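Local coordinates for protein glycosyl hydrolase (Rhizobium leguminosarum bv. trifolii, PDB 5NDX) that is a bacterial orthologue of human alpha-L-iduronidase and probably hydrolyses O-glycosidic bonds of iduronate-type substrates without needing N-glycans, at residues P357-I361 with G545-E551; G286-R290 with I412-D416; L371-L375 with L519-L523. The protein carries 2 engineered substitutions. All blocks are in the same frame, centred on the assembly; numbering follows the deposited sequence.

Starting from the N terminus, the chain first lays strand 4-10 into the large mixed sheet, then builds the eight-stranded parallel TIM barrel, with 286-290 on the helix between its last two strands. Next come 357-361, the opening half of contact 1, and 371-375 on the following helix. The chain then returns to the large sheet, where 412-416 closes contact 2 against 286-290. Farther on, 519-523 closes contact 3, nested inside the loop that contact 1 completes at 545-551. Contact 2 crosses both others. Contacts 2 and 3 touch, I412 and A289 meeting L519, and use neighbouring strands of the sheet; contact 1 stands apart, its centre over 30 Å from theirs, tying the C-terminal strands to strand 358-362.

Contact 1 of 3, residues P357-I361 with G545-E551; sequences PFDII and GLGGREE
This is a salt-bridged junction between strand 358-362 and the tight hairpin turn that joins strands 536-545 and 549-557. Strand segments 358-361 and 549-551 cross at 53°, their axes 9.8 Å apart, so they are not paired; F358 and G545 have the nearest CA atoms, at 4.6 Å. G545 N bonds R549 O (2.8 Å), and G547 and G548 turn the chain with positive phi. D359 (chi1 m) points into the turn, where its OD2 accepts L546 N (2.9 Å) and R549 NH2 (salt bridge, 2.9 Å). R549 NE gives E551 OE2 a weak salt-bridge bond (3.3 Å); D359 OD1 and E551 OE2 are 2.5 Å apart. A CB on G545 would clash with both carboxylates; instead its CA makes a CH...O contact to F358 O (3.3 Å), while P357 CB touches G545 O (3.2 Å). R487 of helix 480-489 also pairs with D359, and F358 turns its ring toward helix 36-45; backbone bonds join F358 to L544, and D359 and I361 to F329 and A327 of strand 326-330.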
ATOM      1  N   PRO A 357     -14.223  18.456  11.636  1.00 47.30           N
ATOM      2  CA  PRO A 357     -13.179  18.749  10.674  1.00 46.06           C
ATOM      3  C   PRO A 357     -11.820  18.039  11.045  1.00 44.08           C
ATOM      4  O   PRO A 357     -11.688  17.499  12.150  1.00 40.88           O
ATOM      5  CB  PRO A 357     -13.068  20.264  10.750  1.00 46.59           C
ATOM      6  CG  PRO A 357     -13.463  20.601  12.131  1.00 49.87           C
ATOM      7  CD  PRO A 357     -14.480  19.585  12.556  1.00 48.59           C
ATOM      8  N   PHE A 358     -10.876  17.970  10.098  1.00 40.34           N
ATOM      9  CA  PHE A 358      -9.676  17.155  10.298  1.00 39.60           C
ATOM     10  C   PHE A 358      -8.646  17.495   9.277  1.00 37.70           C
ATOM     11  O   PHE A 358      -8.969  18.023   8.213  1.00 36.97           O
ATOM     12  CB  PHE A 358      -9.964  15.627  10.230  1.00 39.52           C
ATOM     13  CG  PHE A 358     -10.328  15.146   8.849  1.00 40.24           C
ATOM     14  CD1 PHE A 358     -11.627  15.324   8.351  1.00 42.41           C
ATOM     15  CD2 PHE A 358      -9.377  14.569   8.016  1.00 37.94           C
ATOM     16  CE1 PHE A 358     -11.946  14.938   7.053  1.00 41.00           C
ATOM     17  CE2 PHE A 358      -9.696  14.189   6.740  1.00 38.23           C
ATOM     18  CZ  PHE A 358     -10.980  14.360   6.256  1.00 39.92           C
ATOM     19  N   ASP A 359      -7.409  17.164   9.620  1.00 35.74           N
ATOM     20  CA  ASP A 359      -6.296  17.160   8.715  1.00 36.50           C
ATOM     21  C   ASP A 359      -5.580  15.826   8.873  1.00 36.42           C
ATOM     22  O   ASP A 359      -5.420  15.309  10.005  1.00 35.64           O
ATOM     23  CB  ASP A 359      -5.369  18.325   9.010  1.00 37.98           C
ATOM     24  CG  ASP A 359      -5.891  19.647   8.453  1.00 40.34           C
ATOM     25  OD1 ASP A 359      -5.746  19.863   7.242  1.00 41.69           O
ATOM     26  OD2 ASP A 359      -6.447  20.462   9.224  1.00 41.14           O
ATOM     27  N   ILE A 360      -5.107  15.311   7.747  1.00 33.91           N
ATOM     28  CA  ILE A 360      -4.265  14.129   7.735  1.00 34.04           C
ATOM     29  C   ILE A 360      -2.942  14.427   7.052  1.00 34.34           C
ATOM     30  O   ILE A 360      -2.883  15.117   6.031  1.00 31.24           O
ATOM     31  CB  ILE A 360      -4.918  12.904   7.066  1.00 34.60           C
ATOM     32  CG1 ILE A 360      -5.476  13.215   5.685  1.00 35.16           C
ATOM     33  CG2 ILE A 360      -5.972  12.368   8.003  1.00 35.35           C
ATOM     34  CD1 ILE A 360      -6.113  12.017   5.015  1.00 37.35           C
ATOM     35  N   ILE A 361      -1.877  13.901   7.671  1.00 32.94           N
ATOM     36  CA  ILE A 361      -0.553  14.033   7.190  1.00 32.16           C
ATOM     37  C   ILE A 361       0.019  12.638   6.854  1.00 31.57           C
ATOM     38  O   ILE A 361      -0.073  11.718   7.655  1.00 31.99           O
ATOM     39  CB  ILE A 361       0.305  14.735   8.241  1.00 31.75           C
ATOM     40  CG1 ILE A 361      -0.194  16.147   8.541  1.00 33.42           C
ATOM     41  CG2 ILE A 361       1.745  14.804   7.805  1.00 31.41           C
ATOM     42  CD1 ILE A 361      -0.134  17.139   7.381  1.00 35.17           C
ATOM     43  N   GLY A 545     -10.646  21.541   7.330  1.00 40.95           N
ATOM     44  CA  GLY A 545      -9.520  21.254   8.208  1.00 41.57           C
ATOM     45  C   GLY A 545      -9.765  21.718   9.631  1.00 42.84           C
ATOM     46  O   GLY A 545     -10.794  22.323   9.925  1.00 42.55           O
ATOM     47  N   LEU A 546      -8.825  21.420  10.508  1.00 43.97           N
ATOM     48  CA  LEU A 546      -8.889  21.852  11.925  1.00 48.42           C
ATOM     49  C   LEU A 546      -9.232  23.314  12.033  1.00 49.95           C
ATOM     50  O   LEU A 546      -8.676  24.116  11.303  1.00 49.13           O
ATOM     51  CB  LEU A 546      -7.543  21.685  12.611  1.00 48.11           C
ATOM     52  CG  LEU A 546      -7.176  20.331  13.192  1.00 49.48           C
ATOM     53  CD1 LEU A 546      -6.117  20.554  14.282  1.00 46.72           C
ATOM     54  CD2 LEU A 546      -8.349  19.594  13.802  1.00 49.52           C
ATOM     55  N   GLY A 547     -10.136  23.646  12.951  1.00 55.40           N
ATOM     56  CA  GLY A 547     -10.640  25.026  13.107  1.00 55.84           C
ATOM     57  C   GLY A 547     -11.616  25.469  12.035  1.00 57.88           C
ATOM     58  O   GLY A 547     -11.880  26.657  11.907  1.00 62.29           O
ATOM     59  N   GLY A 548     -12.180  24.530  11.273  1.00 57.71           N
ATOM     60  CA  GLY A 548     -13.086  24.863  10.169  1.00 55.64           C
ATOM     61  C   GLY A 548     -12.454  25.596   8.984  1.00 55.66           C
ATOM     62  O   GLY A 548     -13.153  26.296   8.252  1.00 58.08           O
ATOM     63  N   ARG A 549     -11.153  25.432   8.760  1.00 52.58           N
ATOM     64  CA  ARG A 549     -10.486  25.992   7.569  1.00 52.28           C
ATOM     65  C   ARG A 549     -10.949  25.321   6.260  1.00 49.10           C
ATOM     66  O   ARG A 549     -11.095  24.104   6.198  1.00 46.73           O
ATOM     67  CB  ARG A 549      -8.982  25.786   7.738  1.00 57.54           C
ATOM     68  CG  ARG A 549      -8.107  26.216   6.564  1.00 60.28           C
ATOM     69  CD  ARG A 549      -6.629  25.853   6.784  1.00 65.12           C
ATOM     70  NE  ARG A 549      -6.453  24.617   7.579  1.00 68.11           N
ATOM     71  CZ  ARG A 549      -6.108  24.541   8.875  1.00 62.46           C
ATOM     72  NH1 ARG A 549      -5.814  25.639   9.598  1.00 62.53           N
ATOM     73  NH2 ARG A 549      -6.053  23.334   9.445  1.00 57.22           N
ATOM     74  N   GLU A 550     -11.137  26.108   5.201  1.00 47.33           N
ATOM     75  CA  GLU A 550     -11.582  25.577   3.925  1.00 46.97           C
ATOM     76  C   GLU A 550     -10.430  24.844   3.289  1.00 43.31           C
ATOM     77  O   GLU A 550      -9.315  25.352   3.266  1.00 41.26           O
ATOM     78  CB  GLU A 550     -12.056  26.687   2.966  1.00 51.56           C
ATOM     79  CG  GLU A 550     -13.436  27.281   3.302  1.00 53.51           C
ATOM     80  CD  GLU A 550     -14.567  26.306   3.052  1.00 57.25           C
ATOM     81  OE1 GLU A 550     -14.489  25.481   2.110  1.00 55.26           O
ATOM     82  OE2 GLU A 550     -15.571  26.350   3.803  1.00 60.00           O
ATOM     83  N   GLU A 551     -10.688  23.644   2.796  1.00 40.21           N
ATOM     84  CA  GLU A 551      -9.625  22.892   2.090  1.00 41.29           C
ATOM     85  C   GLU A 551     -10.210  22.246   0.850  1.00 39.74           C
ATOM     86  O   GLU A 551     -11.427  21.993   0.787  1.00 40.71           O
ATOM     87  CB  GLU A 551      -9.013  21.802   2.991  1.00 39.29           C
ATOM     88  CG  GLU A 551      -8.299  22.349   4.213  1.00 42.12           C
ATOM     89  CD  GLU A 551      -7.709  21.290   5.144  1.00 41.65           C
ATOM     90  OE1 GLU A 551      -8.051  20.105   5.006  1.00 44.05           O
ATOM     91  OE2 GLU A 551      -6.930  21.691   6.026  1.00 40.60           O
TER

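Contact 2 of 3, residues G286-R290 with I412-D416; sequences GIIAR and IHSVD
A TIM-barrel helix meets the beta sheet here: 286-290 is one helical turn of helix 282-300, which links the last two barrel strands, and 412-416 is the end of strand 407-413 running on into a loop. The nearest CA atoms are those of G286 and S414, 5.1 Å apart, and glycine permits it, since a CB at 286 would come within 3.2 Å of S414 CB.

The apolar contact lies at one end. I412 (m, t) points at the helix, where its CG1 lies 3.8 Å from A289 CB; L519 of the adjacent strand packs against both I412 and A289. Other van der Waals contacts involve polar atoms. I412 CG2 is 3.8 Å from G286 O, and at the other end I287, with chi1 at -147°, carries CD1 to 3.6 Å from S414 OG and 3.7 Å from V415 O. S414, chi1 t, sets its OG 3.3 Å from G286 C.

The polar part is centred on R290, whose chi1 to chi3 are all t, so that the side chain runs out alongside the loop. V415 CA and D416 N lie over one face of its guanidinium. D416 OD1 takes its strongest hydrogen bond from T235, which also bonds R290 NE. R290 NH1 gives S414 O a weak bond of 3.2 Å, and the salt bridge itself joins R290 NE to D416 OD1 at 3.1 Å.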
ATOM      1  N   GLY A 286      11.971   1.722   6.031  1.00 29.12           N
ATOM      2  CA  GLY A 286      13.062   0.767   5.856  1.00 28.80           C
ATOM      3  C   GLY A 286      12.615  -0.664   6.019  1.00 28.90           C
ATOM      4  O   GLY A 286      12.895  -1.531   5.173  1.00 29.86           O
ATOM      5  N   ILE A 287      11.871  -0.894   7.079  1.00 28.42           N
ATOM      6  CA  ILE A 287      11.441  -2.237   7.427  1.00 29.87           C
ATOM      7  C   ILE A 287      10.435  -2.824   6.446  1.00 29.55           C
ATOM      8  O   ILE A 287      10.482  -4.014   6.161  1.00 29.86           O
ATOM      9  CB  ILE A 287      10.941  -2.300   8.906  1.00 30.83           C
ATOM     10  CG1 ILE A 287      11.261  -3.671   9.501  1.00 34.04           C
ATOM     11  CG2 ILE A 287       9.464  -2.132   9.018  1.00 31.70           C
ATOM     12  CD1 ILE A 287      12.751  -3.815   9.817  1.00 34.85           C
ATOM     13  N   ILE A 288       9.495  -2.027   5.934  1.00 29.71           N
ATOM     14  CA  ILE A 288       8.612  -2.502   4.830  1.00 28.62           C
ATOM     15  C   ILE A 288       9.437  -2.949   3.610  1.00 30.03           C
ATOM     16  O   ILE A 288       9.213  -4.032   3.025  1.00 28.55           O
ATOM     17  CB  ILE A 288       7.643  -1.379   4.408  1.00 31.67           C
ATOM     18  CG1 ILE A 288       6.562  -1.161   5.512  1.00 32.39           C
ATOM     19  CG2 ILE A 288       6.906  -1.704   3.105  1.00 32.65           C
ATOM     20  CD1 ILE A 288       5.798   0.154   5.407  1.00 30.92           C
ATOM     21  N   ALA A 289      10.422  -2.119   3.224  1.00 28.92           N
ATOM     22  CA  ALA A 289      11.237  -2.453   2.102  1.00 28.98           C
ATOM     23  C   ALA A 289      12.112  -3.698   2.380  1.00 30.15           C
ATOM     24  O   ALA A 289      12.314  -4.553   1.493  1.00 30.26           O
ATOM     25  CB  ALA A 289      12.061  -1.261   1.648  1.00 27.60           C
ATOM     26  N   ARG A 290      12.616  -3.800   3.605  1.00 30.49           N
ATOM     27  CA  ARG A 290      13.418  -4.919   3.996  1.00 31.70           C
ATOM     28  C   ARG A 290      12.645  -6.239   3.939  1.00 30.82           C
ATOM     29  O   ARG A 290      13.163  -7.232   3.444  1.00 31.46           O
ATOM     30  CB  ARG A 290      14.013  -4.681   5.383  1.00 33.98           C
ATOM     31  CG  ARG A 290      14.560  -5.892   6.067  1.00 36.63           C
ATOM     32  CD  ARG A 290      15.363  -5.455   7.263  1.00 41.46           C
ATOM     33  NE  ARG A 290      15.742  -6.557   8.109  1.00 47.02           N
ATOM     34  CZ  ARG A 290      16.949  -7.108   8.215  1.00 48.62           C
ATOM     35  NH1 ARG A 290      17.977  -6.721   7.522  1.00 49.71           N
ATOM     36  NH2 ARG A 290      17.090  -8.130   9.024  1.00 56.24           N
ATOM     37  N   ILE A 412      18.079   0.080   0.309  1.00 28.51           N
ATOM     38  CA  ILE A 412      17.410  -0.100   1.580  1.00 29.19           C
ATOM     39  C   ILE A 412      18.493  -0.231   2.679  1.00 31.30           C
ATOM     40  O   ILE A 412      19.386  -1.063   2.529  1.00 32.21           O
ATOM     41  CB  ILE A 412      16.613  -1.394   1.523  1.00 29.29           C
ATOM     42  CG1 ILE A 412      15.605  -1.377   0.372  1.00 28.16           C
ATOM     43  CG2 ILE A 412      15.923  -1.686   2.849  1.00 30.38           C
ATOM     44  CD1 ILE A 412      15.175  -2.767  -0.054  1.00 29.63           C
ATOM     45  N   HIS A 413      18.469   0.602   3.720  1.00 29.32           N
ATOM     46  CA  HIS A 413      19.411   0.416   4.849  1.00 30.13           C
ATOM     47  C   HIS A 413      18.543   0.284   6.076  1.00 30.28           C
ATOM     48  O   HIS A 413      17.948   1.258   6.530  1.00 29.35           O
ATOM     49  CB  HIS A 413      20.357   1.582   4.879  1.00 30.43           C
ATOM     50  CG  HIS A 413      21.590   1.396   5.706  1.00 30.50           C
ATOM     51  ND1 HIS A 413      22.051   0.173   6.174  1.00 34.26           N
ATOM     52  CD2 HIS A 413      22.496   2.301   6.113  1.00 30.34           C
ATOM     53  CE1 HIS A 413      23.180   0.342   6.840  1.00 30.19           C
ATOM     54  NE2 HIS A 413      23.485   1.621   6.799  1.00 32.02           N
ATOM     55  N   SER A 414      18.356  -0.956   6.498  1.00 28.95           N
ATOM     56  CA  SER A 414      17.385  -1.287   7.501  1.00 31.17           C
ATOM     57  C   SER A 414      17.840  -2.548   8.234  1.00 32.36           C
ATOM     58  O   SER A 414      18.231  -3.550   7.598  1.00 29.80           O
ATOM     59  CB  SER A 414      16.009  -1.511   6.858  1.00 31.20           C
ATOM     60  OG  SER A 414      15.050  -2.069   7.743  1.00 30.06           O
ATOM     61  N   VAL A 415      17.788  -2.481   9.570  1.00 32.13           N
ATOM     62  CA  VAL A 415      17.917  -3.671  10.435  1.00 32.11           C
ATOM     63  C   VAL A 415      16.666  -3.786  11.334  1.00 32.64           C
ATOM     64  O   VAL A 415      15.925  -2.802  11.533  1.00 31.27           O
ATOM     65  CB  VAL A 415      19.178  -3.599  11.337  1.00 33.89           C
ATOM     66  CG1 VAL A 415      20.474  -3.577  10.491  1.00 33.87           C
ATOM     67  CG2 VAL A 415      19.158  -2.360  12.247  1.00 33.42           C
ATOM     68  N   ASP A 416      16.466  -4.973  11.898  1.00 31.05           N
ATOM     69  CA  ASP A 416      15.330  -5.234  12.758  1.00 32.59           C
ATOM     70  C   ASP A 416      15.339  -4.330  13.987  1.00 31.73           C
ATOM     71  O   ASP A 416      14.292  -3.808  14.387  1.00 29.39           O
ATOM     72  CB  ASP A 416      15.345  -6.711  13.173  1.00 34.58           C
ATOM     73  CG  ASP A 416      14.921  -7.629  12.042  1.00 36.34           C
ATOM     74  OD1 ASP A 416      14.538  -7.165  10.950  1.00 40.89           O
ATOM     75  OD2 ASP A 416      14.939  -8.835  12.233  1.00 42.43           O
TER

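Contact 3 of 3, residues L371-L375 with L519-L523; sequences LLATL and LTQVL
Segment 371-375 is where helix 364-372 runs out: L371 and L372 are still helical, and L372 to L375 form a type I beta turn closed by L375 N to L372 O at 3.2 Å. L375 then swings to an extended backbone (phi/psi -67/153). Facing it, 519-523 is regular strand within 518-526, an inner strand of the large sheet between 436-445 and 407-413. The CA atoms of L371 and Q521 are 6.1 Å apart, those of T374 and L523 8.2 Å.

The strand alternates: L519 and Q521 direct CB toward the helix end, T520 and V522 away. L371 (m, p) lies across this face, its CD2 4.1 Å from L519 CG (L519 t, p) and its CG 3.7 Å from Q521 CB. Q521 (t, p) brings its amide up to the turn, CD 3.3 Å from L371 O and NE2 3.5 Å from L375 CD2; S410 and S408, on neighbouring strand 407-413, bond its OE1 and NE2. T374, chi1 p, turns OG1 back to L371 O (2.7 Å), which also accepts T374 N at 3.2 Å. The same OG1 sits 3.6 Å from L523 CD2, and S408 bonds it too.

The two segments thus exchange no hydrogen bonds: they meet through leucine packing and van der Waals contact, while T374 OG1 bonds L371 O and S408, and the Q521 amide bonds S410 and S408. The result is a helix terminus seated on a sheet face, with the side-chain polar atoms of T374 and Q521 all hydrogen-bonded.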
ATOM      1  N   LEU A 371       7.767   5.271  -3.262  1.00 29.10           N
ATOM      2  CA  LEU A 371       9.046   4.988  -3.818  1.00 29.99           C
ATOM      3  C   LEU A 371       9.094   3.630  -4.469  1.00 29.06           C
ATOM      4  O   LEU A 371       9.577   3.500  -5.590  1.00 29.06           O
ATOM      5  CB  LEU A 371      10.180   5.125  -2.785  1.00 30.80           C
ATOM      6  CG  LEU A 371      10.805   6.511  -2.652  1.00 32.84           C
ATOM      7  CD1 LEU A 371       9.809   7.553  -2.298  1.00 35.17           C
ATOM      8  CD2 LEU A 371      11.879   6.530  -1.574  1.00 34.23           C
ATOM      9  N   LEU A 372       8.648   2.620  -3.755  1.00 27.59           N
ATOM     10  CA  LEU A 372       8.668   1.248  -4.278  1.00 29.04           C
ATOM     11  C   LEU A 372       7.792   1.080  -5.566  1.00 29.55           C
ATOM     12  O   LEU A 372       8.084   0.221  -6.423  1.00 29.96           O
ATOM     13  CB  LEU A 372       8.223   0.251  -3.196  1.00 28.73           C
ATOM     14  CG  LEU A 372       9.131   0.110  -1.976  1.00 29.40           C
ATOM     15  CD1 LEU A 372       8.423  -0.586  -0.838  1.00 31.06           C
ATOM     16  CD2 LEU A 372      10.338  -0.696  -2.340  1.00 30.52           C
ATOM     17  N   ALA A 373       6.767   1.921  -5.700  1.00 28.47           N
ATOM     18  CA  ALA A 373       5.849   1.858  -6.818  1.00 29.03           C
ATOM     19  C   ALA A 373       6.553   2.196  -8.124  1.00 30.25           C
ATOM     20  O   ALA A 373       6.065   1.789  -9.153  1.00 29.67           O
ATOM     21  CB  ALA A 373       4.704   2.822  -6.612  1.00 28.57           C
ATOM     22  N   THR A 374       7.682   2.922  -8.062  1.00 29.49           N
ATOM     23  CA  THR A 374       8.462   3.278  -9.250  1.00 30.19           C
ATOM     24  C   THR A 374       9.316   2.191  -9.826  1.00 30.35           C
ATOM     25  O   THR A 374       9.982   2.433 -10.832  1.00 33.20           O
ATOM     26  CB  THR A 374       9.404   4.484  -8.987  1.00 30.37           C
ATOM     27  OG1 THR A 374      10.483   4.109  -8.086  1.00 31.28           O
ATOM     28  CG2 THR A 374       8.618   5.636  -8.410  1.00 30.17           C
ATOM     29  N   LEU A 375       9.374   1.022  -9.190  1.00 30.29           N
ATOM     30  CA  LEU A 375      10.236  -0.021  -9.669  1.00 30.68           C
ATOM     31  C   LEU A 375       9.755  -0.562 -11.021  1.00 33.06           C
ATOM     32  O   LEU A 375       8.593  -0.462 -11.369  1.00 31.66           O
ATOM     33  CB  LEU A 375      10.359  -1.139  -8.650  1.00 30.80           C
ATOM     34  CG  LEU A 375      11.233  -0.814  -7.419  1.00 29.56           C
ATOM     35  CD1 LEU A 375      10.974  -1.758  -6.253  1.00 30.09           C
ATOM     36  CD2 LEU A 375      12.696  -0.815  -7.795  1.00 29.86           C
ATOM     37  N   LEU A 519      15.514   4.739   3.180  1.00 28.47           N
ATOM     38  CA  LEU A 519      15.142   4.180   1.891  1.00 29.41           C
ATOM     39  C   LEU A 519      15.482   5.232   0.857  1.00 28.26           C
ATOM     40  O   LEU A 519      15.059   6.372   0.986  1.00 28.54           O
ATOM     41  CB  LEU A 519      13.632   3.888   1.836  1.00 28.82           C
ATOM     42  CG  LEU A 519      13.134   3.257   0.536  1.00 29.24           C
ATOM     43  CD1 LEU A 519      13.813   1.911   0.251  1.00 30.03           C
ATOM     44  CD2 LEU A 519      11.595   3.050   0.595  1.00 30.42           C
ATOM     45  N   THR A 520      16.225   4.844  -0.150  1.00 27.86           N
ATOM     46  CA  THR A 520      16.595   5.720  -1.243  1.00 28.94           C
ATOM     47  C   THR A 520      16.054   5.112  -2.553  1.00 29.33           C
ATOM     48  O   THR A 520      16.228   3.924  -2.803  1.00 28.32           O
ATOM     49  CB  THR A 520      18.105   5.829  -1.388  1.00 28.97           C
ATOM     50  OG1 THR A 520      18.699   6.205  -0.151  1.00 31.49           O
ATOM     51  CG2 THR A 520      18.526   6.861  -2.423  1.00 29.47           C
ATOM     52  N   GLN A 521      15.448   5.934  -3.405  1.00 28.87           N
ATOM     53  CA  GLN A 521      15.057   5.462  -4.759  1.00 28.58           C
ATOM     54  C   GLN A 521      15.888   6.236  -5.778  1.00 29.24           C
ATOM     55  O   GLN A 521      15.935   7.470  -5.741  1.00 29.55           O
ATOM     56  CB  GLN A 521      13.561   5.669  -4.980  1.00 28.83           C
ATOM     57  CG  GLN A 521      12.985   4.819  -6.086  1.00 28.49           C
ATOM     58  CD  GLN A 521      12.908   3.375  -5.709  1.00 30.29           C
ATOM     59  OE1 GLN A 521      12.846   3.016  -4.516  1.00 31.36           O
ATOM     60  NE2 GLN A 521      12.891   2.508  -6.717  1.00 30.12           N
ATOM     61  N   VAL A 522      16.622   5.507  -6.620  1.00 29.68           N
ATOM     62  CA  VAL A 522      17.429   6.102  -7.666  1.00 29.00           C
ATOM     63  C   VAL A 522      16.726   5.788  -9.017  1.00 31.12           C
ATOM     64  O   VAL A 522      16.543   4.620  -9.374  1.00 30.43           O
ATOM     65  CB  VAL A 522      18.815   5.483  -7.672  1.00 30.24           C
ATOM     66  CG1 VAL A 522      19.689   6.145  -8.747  1.00 30.40           C
ATOM     67  CG2 VAL A 522      19.456   5.578  -6.250  1.00 29.98           C
ATOM     68  N   LEU A 523      16.346   6.829  -9.742  1.00 30.71           N
ATOM     69  CA  LEU A 523      15.742   6.707 -11.045  1.00 32.00           C
ATOM     70  C   LEU A 523      16.720   7.296 -12.020  1.00 33.21           C
ATOM     71  O   LEU A 523      17.200   8.424 -11.807  1.00 34.42           O
ATOM     72  CB  LEU A 523      14.437   7.494 -11.111  1.00 34.54           C
ATOM     73  CG  LEU A 523      13.379   7.120 -10.060  1.00 37.16           C
ATOM     74  CD1 LEU A 523      12.185   8.085 -10.082  1.00 41.32           C
ATOM     75  CD2 LEU A 523      12.912   5.726 -10.274  1.00 36.55           C
TER